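PDB 3B1N: ribokinase, putative from Burkholderia thailandensis, which probably phosphorylates nucleosides such as inosine with ATP, as a kinase of the ribokinase (PfkB) family, and binds ADP and mizoribine. Local coordinates for residues Ile237-Cys251 and Arg274-Gly288. Residues are numbered along the deposited sequence; the frame is centred on the assembly and turned at random. Where two conformers were deposited one is given.
With ADP (adenosine-5'-diphosphate), chain G.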
# COMPACT_ATOMS: atom_id res chain seq x y z
N ILE B 237 18.13 -22.85 9.52
CA ILE B 237 17.19 -22.77 10.61
C ILE B 237 15.80 -23.08 10.05
O ILE B 237 15.36 -22.38 9.12
CB ILE B 237 17.16 -21.32 11.17
CG1 ILE B 237 18.56 -20.84 11.61
CG2 ILE B 237 16.10 -21.19 12.32
CD1 ILE B 237 19.20 -21.74 12.72
N PRO B 238 15.12 -24.07 10.61
CA PRO B 238 13.76 -24.35 10.11
C PRO B 238 12.76 -23.34 10.58
O PRO B 238 12.90 -22.80 11.69
CB PRO B 238 13.41 -25.71 10.73
CG PRO B 238 14.45 -25.96 11.79
CD PRO B 238 15.56 -24.97 11.69
N ALA B 239 11.71 -23.14 9.79
CA ALA B 239 10.54 -22.46 10.31
C ALA B 239 9.81 -23.28 11.35
O ALA B 239 9.88 -24.52 11.34
CB ALA B 239 9.57 -22.10 9.15
N VAL B 240 9.08 -22.62 12.22
CA VAL B 240 8.12 -23.26 13.11
C VAL B 240 6.76 -23.14 12.43
O VAL B 240 6.39 -22.04 12.02
CB VAL B 240 8.10 -22.60 14.52
CG1 VAL B 240 7.06 -23.19 15.44
CG2 VAL B 240 9.44 -22.81 15.18
N ARG B 241 6.04 -24.25 12.30
CA ARG B 241 4.68 -24.19 11.73
C ARG B 241 3.81 -23.23 12.50
O ARG B 241 3.64 -23.35 13.71
CB ARG B 241 4.05 -25.61 11.73
CG ARG B 241 2.70 -25.69 11.02
CD ARG B 241 2.54 -27.01 10.29
NE ARG B 241 2.25 -26.77 8.87
CZ ARG B 241 3.16 -26.70 7.90
NH1 ARG B 241 2.79 -26.46 6.64
NH2 ARG B 241 4.46 -26.86 8.16
N ALA B 242 3.24 -22.26 11.78
CA ALA B 242 2.37 -21.27 12.39
C ALA B 242 1.05 -21.89 12.77
O ALA B 242 0.50 -22.66 11.96
CB ALA B 242 2.11 -20.14 11.38
N GLU B 243 0.52 -21.50 13.92
CA GLU B 243 -0.81 -21.99 14.31
C GLU B 243 -1.86 -21.50 13.32
O GLU B 243 -2.82 -22.24 13.02
CB GLU B 243 -1.17 -21.63 15.76
CG GLU B 243 -0.12 -22.04 16.81
CD GLU B 243 -0.14 -23.52 17.19
OE1 GLU B 243 0.17 -24.38 16.32
OE2 GLU B 243 -0.42 -23.81 18.38
N ARG B 244 -1.67 -20.28 12.80
CA ARG B 244 -2.49 -19.73 11.72
C ARG B 244 -1.67 -18.54 11.21
O ARG B 244 -0.77 -18.07 11.90
CB ARG B 244 -3.87 -19.29 12.22
CG ARG B 244 -3.83 -18.22 13.29
CD ARG B 244 -5.19 -17.92 14.00
NE ARG B 244 -5.02 -16.77 14.91
CZ ARG B 244 -5.99 -16.01 15.43
NH1 ARG B 244 -7.29 -16.22 15.16
NH2 ARG B 244 -5.66 -14.99 16.22
N VAL B 245 -1.98 -18.11 10.00
CA VAL B 245 -1.35 -16.93 9.40
C VAL B 245 -2.34 -15.80 9.30
O VAL B 245 -3.29 -15.81 8.46
CB VAL B 245 -0.76 -17.24 7.99
CG1 VAL B 245 -0.19 -15.96 7.33
CG2 VAL B 245 0.33 -18.37 8.09
N ILE B 246 -2.14 -14.82 10.14
CA ILE B 246 -3.01 -13.65 10.20
C ILE B 246 -2.33 -12.43 9.58
O ILE B 246 -2.91 -11.74 8.70
CB ILE B 246 -3.44 -13.38 11.65
CG1 ILE B 246 -4.22 -14.58 12.21
CG2 ILE B 246 -4.23 -12.12 11.76
CD1 ILE B 246 -5.55 -14.85 11.45
N ASP B 247 -1.09 -12.15 10.00
CA ASP B 247 -0.44 -10.90 9.58
C ASP B 247 1.07 -11.06 9.67
O ASP B 247 1.59 -11.24 10.79
CB ASP B 247 -0.84 -9.77 10.54
CG ASP B 247 -0.24 -8.42 10.15
OD1 ASP B 247 0.40 -8.29 9.08
OD2 ASP B 247 -0.42 -7.49 10.95
N PRO B 248 1.76 -11.05 8.55
CA PRO B 248 3.24 -11.20 8.64
C PRO B 248 3.99 -9.94 9.06
O PRO B 248 5.22 -10.03 9.24
CB PRO B 248 3.67 -11.56 7.23
CG PRO B 248 2.50 -11.40 6.36
CD PRO B 248 1.24 -11.15 7.16
N THR B 249 3.32 -8.80 9.17
CA THR B 249 4.02 -7.56 9.49
C THR B 249 4.71 -7.68 10.85
O THR B 249 4.06 -7.93 11.85
CB THR B 249 3.04 -6.38 9.62
OG1 THR B 249 2.30 -6.31 8.42
CG2 THR B 249 3.80 -5.06 9.77
N GLY B 250 6.05 -7.53 10.81
CA GLY B 250 6.83 -7.54 12.04
C GLY B 250 7.43 -8.91 12.28
O GLY B 250 8.04 -9.09 13.32
N CYS B 251 7.23 -9.88 11.38
CA CYS B 251 7.85 -11.22 11.67
C CYS B 251 9.36 -11.14 11.78
O CYS B 251 9.93 -11.75 12.73
CB CYS B 251 7.53 -12.22 10.58
SG CYS B 251 5.87 -12.92 10.71
N ARG B 274 16.80 -20.87 16.16
CA ARG B 274 15.51 -21.52 16.33
C ARG B 274 14.59 -20.70 17.23
O ARG B 274 13.37 -20.65 17.02
CB ARG B 274 15.72 -22.95 16.87
CG ARG B 274 16.15 -23.87 15.76
CD ARG B 274 16.60 -25.21 16.34
NE ARG B 274 16.82 -26.17 15.24
CZ ARG B 274 17.86 -26.13 14.41
NH1 ARG B 274 18.80 -25.19 14.47
NH2 ARG B 274 17.95 -27.08 13.45
N LEU B 275 15.17 -20.02 18.24
CA LEU B 275 14.34 -19.17 19.08
C LEU B 275 13.76 -18.01 18.25
O LEU B 275 12.58 -17.71 18.41
CB LEU B 275 15.16 -18.65 20.30
CG LEU B 275 14.35 -17.73 21.21
CD1 LEU B 275 13.20 -18.46 21.91
CD2 LEU B 275 15.31 -17.14 22.29
N ALA B 276 14.61 -17.39 17.44
CA ALA B 276 14.20 -16.29 16.55
C ALA B 276 13.05 -16.79 15.64
O ALA B 276 12.03 -16.11 15.46
CB ALA B 276 15.39 -15.87 15.73
N SER B 277 13.24 -17.96 15.04
CA SER B 277 12.27 -18.59 14.14
C SER B 277 10.94 -18.82 14.86
O SER B 277 9.84 -18.48 14.33
CB SER B 277 12.87 -19.89 13.66
OG SER B 277 11.96 -20.46 12.73
N LEU B 278 11.02 -19.30 16.09
CA LEU B 278 9.81 -19.47 16.90
C LEU B 278 9.11 -18.15 17.13
O LEU B 278 7.88 -18.06 16.97
CB LEU B 278 10.12 -20.13 18.24
CG LEU B 278 8.99 -20.21 19.22
CD1 LEU B 278 7.82 -21.01 18.70
CD2 LEU B 278 9.52 -20.82 20.53
N MET B 279 9.86 -17.10 17.49
CA MET B 279 9.18 -15.81 17.72
C MET B 279 8.46 -15.31 16.45
O MET B 279 7.35 -14.79 16.58
CB MET B 279 10.20 -14.77 18.19
CG MET B 279 10.82 -15.13 19.59
SD MET B 279 9.68 -15.17 20.95
CE MET B 279 9.42 -13.40 21.26
N GLY B 280 9.09 -15.49 15.28
CA GLY B 280 8.44 -15.15 14.02
C GLY B 280 7.12 -15.88 13.84
O GLY B 280 6.09 -15.28 13.40
N ALA B 281 7.10 -17.16 14.18
CA ALA B 281 5.84 -17.95 14.08
C ALA B 281 4.80 -17.59 15.08
O ALA B 281 3.59 -17.66 14.77
CB ALA B 281 6.16 -19.46 14.17
N LEU B 282 5.19 -17.21 16.29
CA LEU B 282 4.18 -16.81 17.27
C LEU B 282 3.55 -15.48 16.89
O LEU B 282 2.36 -15.25 17.06
CB LEU B 282 4.78 -16.71 18.67
CG LEU B 282 5.42 -18.02 19.13
CD1 LEU B 282 6.17 -17.78 20.42
CD2 LEU B 282 4.26 -19.02 19.37
N LYS B 283 4.37 -14.61 16.31
CA LYS B 283 3.90 -13.31 15.87
C LYS B 283 2.87 -13.41 14.75
O LYS B 283 1.87 -12.69 14.78
CB LYS B 283 5.09 -12.40 15.45
CG LYS B 283 4.66 -10.92 15.36
CD LYS B 283 4.85 -10.29 14.03
CE LYS B 283 3.80 -10.79 13.04
NZ LYS B 283 2.41 -10.19 13.23
N ILE B 284 3.10 -14.27 13.77
CA ILE B 284 2.25 -14.24 12.54
C ILE B 284 0.82 -14.70 12.81
O ILE B 284 -0.08 -14.40 12.01
CB ILE B 284 2.93 -15.04 11.42
CG1 ILE B 284 2.36 -14.62 10.03
CG2 ILE B 284 2.78 -16.57 11.69
CD1 ILE B 284 3.18 -15.21 8.88
N ALA B 285 0.62 -15.32 13.98
CA ALA B 285 -0.71 -15.80 14.37
C ALA B 285 -1.66 -14.71 14.87
O ALA B 285 -2.81 -15.00 15.25
CB ALA B 285 -0.59 -16.94 15.39
N HIS B 286 -1.19 -13.45 14.89
CA HIS B 286 -2.00 -12.36 15.42
C HIS B 286 -1.80 -11.11 14.57
O HIS B 286 -0.76 -10.96 13.91
CB HIS B 286 -1.66 -12.08 16.89
CG HIS B 286 -1.78 -13.29 17.76
ND1 HIS B 286 -2.95 -13.64 18.40
CD2 HIS B 286 -0.88 -14.27 18.03
CE1 HIS B 286 -2.76 -14.79 19.04
NE2 HIS B 286 -1.51 -15.18 18.85
N GLN B 287 -2.78 -10.22 14.61
CA GLN B 287 -2.82 -9.03 13.77
C GLN B 287 -2.01 -7.96 14.44
O GLN B 287 -2.32 -7.63 15.59
CB GLN B 287 -4.29 -8.56 13.72
CG GLN B 287 -4.51 -7.28 12.96
CD GLN B 287 -4.02 -7.39 11.56
OE1 GLN B 287 -4.21 -8.42 10.91
NE2 GLN B 287 -3.36 -6.33 11.07
N GLY B 288 -1.05 -7.37 13.74
CA GLY B 288 -0.27 -6.29 14.33
C GLY B 288 1.11 -6.87 14.61
O GLY B 288 1.24 -8.08 14.86
PB ADP G . 10.50 -9.86 7.32
O1B ADP G . 10.32 -9.68 5.82
O2B ADP G . 11.73 -9.13 7.77
O3B ADP G . 9.36 -9.63 8.26
PA ADP G . 10.46 -12.84 6.98
O1A ADP G . 9.16 -12.74 6.17
O2A ADP G . 11.68 -13.44 6.35
O3A ADP G . 10.97 -11.44 7.51
O5' ADP G . 9.98 -13.60 8.25
C5' ADP G . 10.92 -13.69 9.33
C4' ADP G . 10.84 -15.01 10.09
O4' ADP G . 9.52 -15.15 10.65
C3' ADP G . 11.04 -16.26 9.20
O3' ADP G . 12.44 -16.54 9.00
C2' ADP G . 10.24 -17.28 9.98
O2' ADP G . 11.04 -17.82 11.05
C1' ADP G . 9.10 -16.50 10.57
N9 ADP G . 7.95 -16.55 9.62
C8 ADP G . 7.61 -15.68 8.62
N7 ADP G . 6.49 -16.14 7.96
C5 ADP G . 6.18 -17.31 8.49
C6 ADP G . 5.16 -18.32 8.24
N6 ADP G . 4.26 -18.09 7.24
N1 ADP G . 5.14 -19.41 9.00
C2 ADP G . 6.04 -19.62 9.99
N3 ADP G . 6.99 -18.73 10.28
C4 ADP G . 7.12 -17.60 9.58
O HOH W 1 9.20 -19.69 11.92
O HOH W 2 2.03 -19.75 15.66
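Segment 237-251 runs alongside helix 269-284 from Ile-237, next to Arg-274, to Arg-244, next to Ala-285, then folds back so that Cys-251 comes within 4.6 Å of Gly-280, CA to CA. At the far end Ile-284 O accepts two backbone bonds, from Ile-246 N (2.8 Å) and Asp-247 N. Arg-244 reaches Ala-285 O through NE, while Ile-246 CG1 lies over the rim of one face of the Arg-244 guanidinium. Asp-247 OD2 takes Gly-288 N on its anti side (2.9 Å), and OD1 receives Thr-249 OG1 on the syn side and Thr-249 N from above the plane, closing an Asx turn. Lys-283 is folded along its length, so that NZ turns back to Asp-247 O (2.8 Å) and Gly-288 O, tying both segments together just before Gly-250, N-cap of the next helix.

The middle of the contact lines the ADP site. Ile-284 sends CG1 anti to its backbone N (chi1 -160°), which carries CD1 between Val-245 CG1 and adenine, 3.5 Å from ADP N6; its CG2 meets Ala-242 CB. Val-240 sets CB against Ala-281 CB (3.7 Å). Ser-277 OG donates to Pro-238 O (2.7 Å) and accepts from the ribose O2' of ADP, and a water joins Val-240 N, Ser-277 O and that same O2'. Pro-238 CD sits over one face of the Arg-274 guanidinium, toward its rim, and Arg-274 NH1 bonds Ala-270 O.

The loop joins edge strand 233-237 to helix 251-264 and, with helix 269-284, walls the ADP site; helix 296-307 touches Val-240 and Arg-274, and strand 101-107 meets Asp-247, Pro-248 and Thr-249.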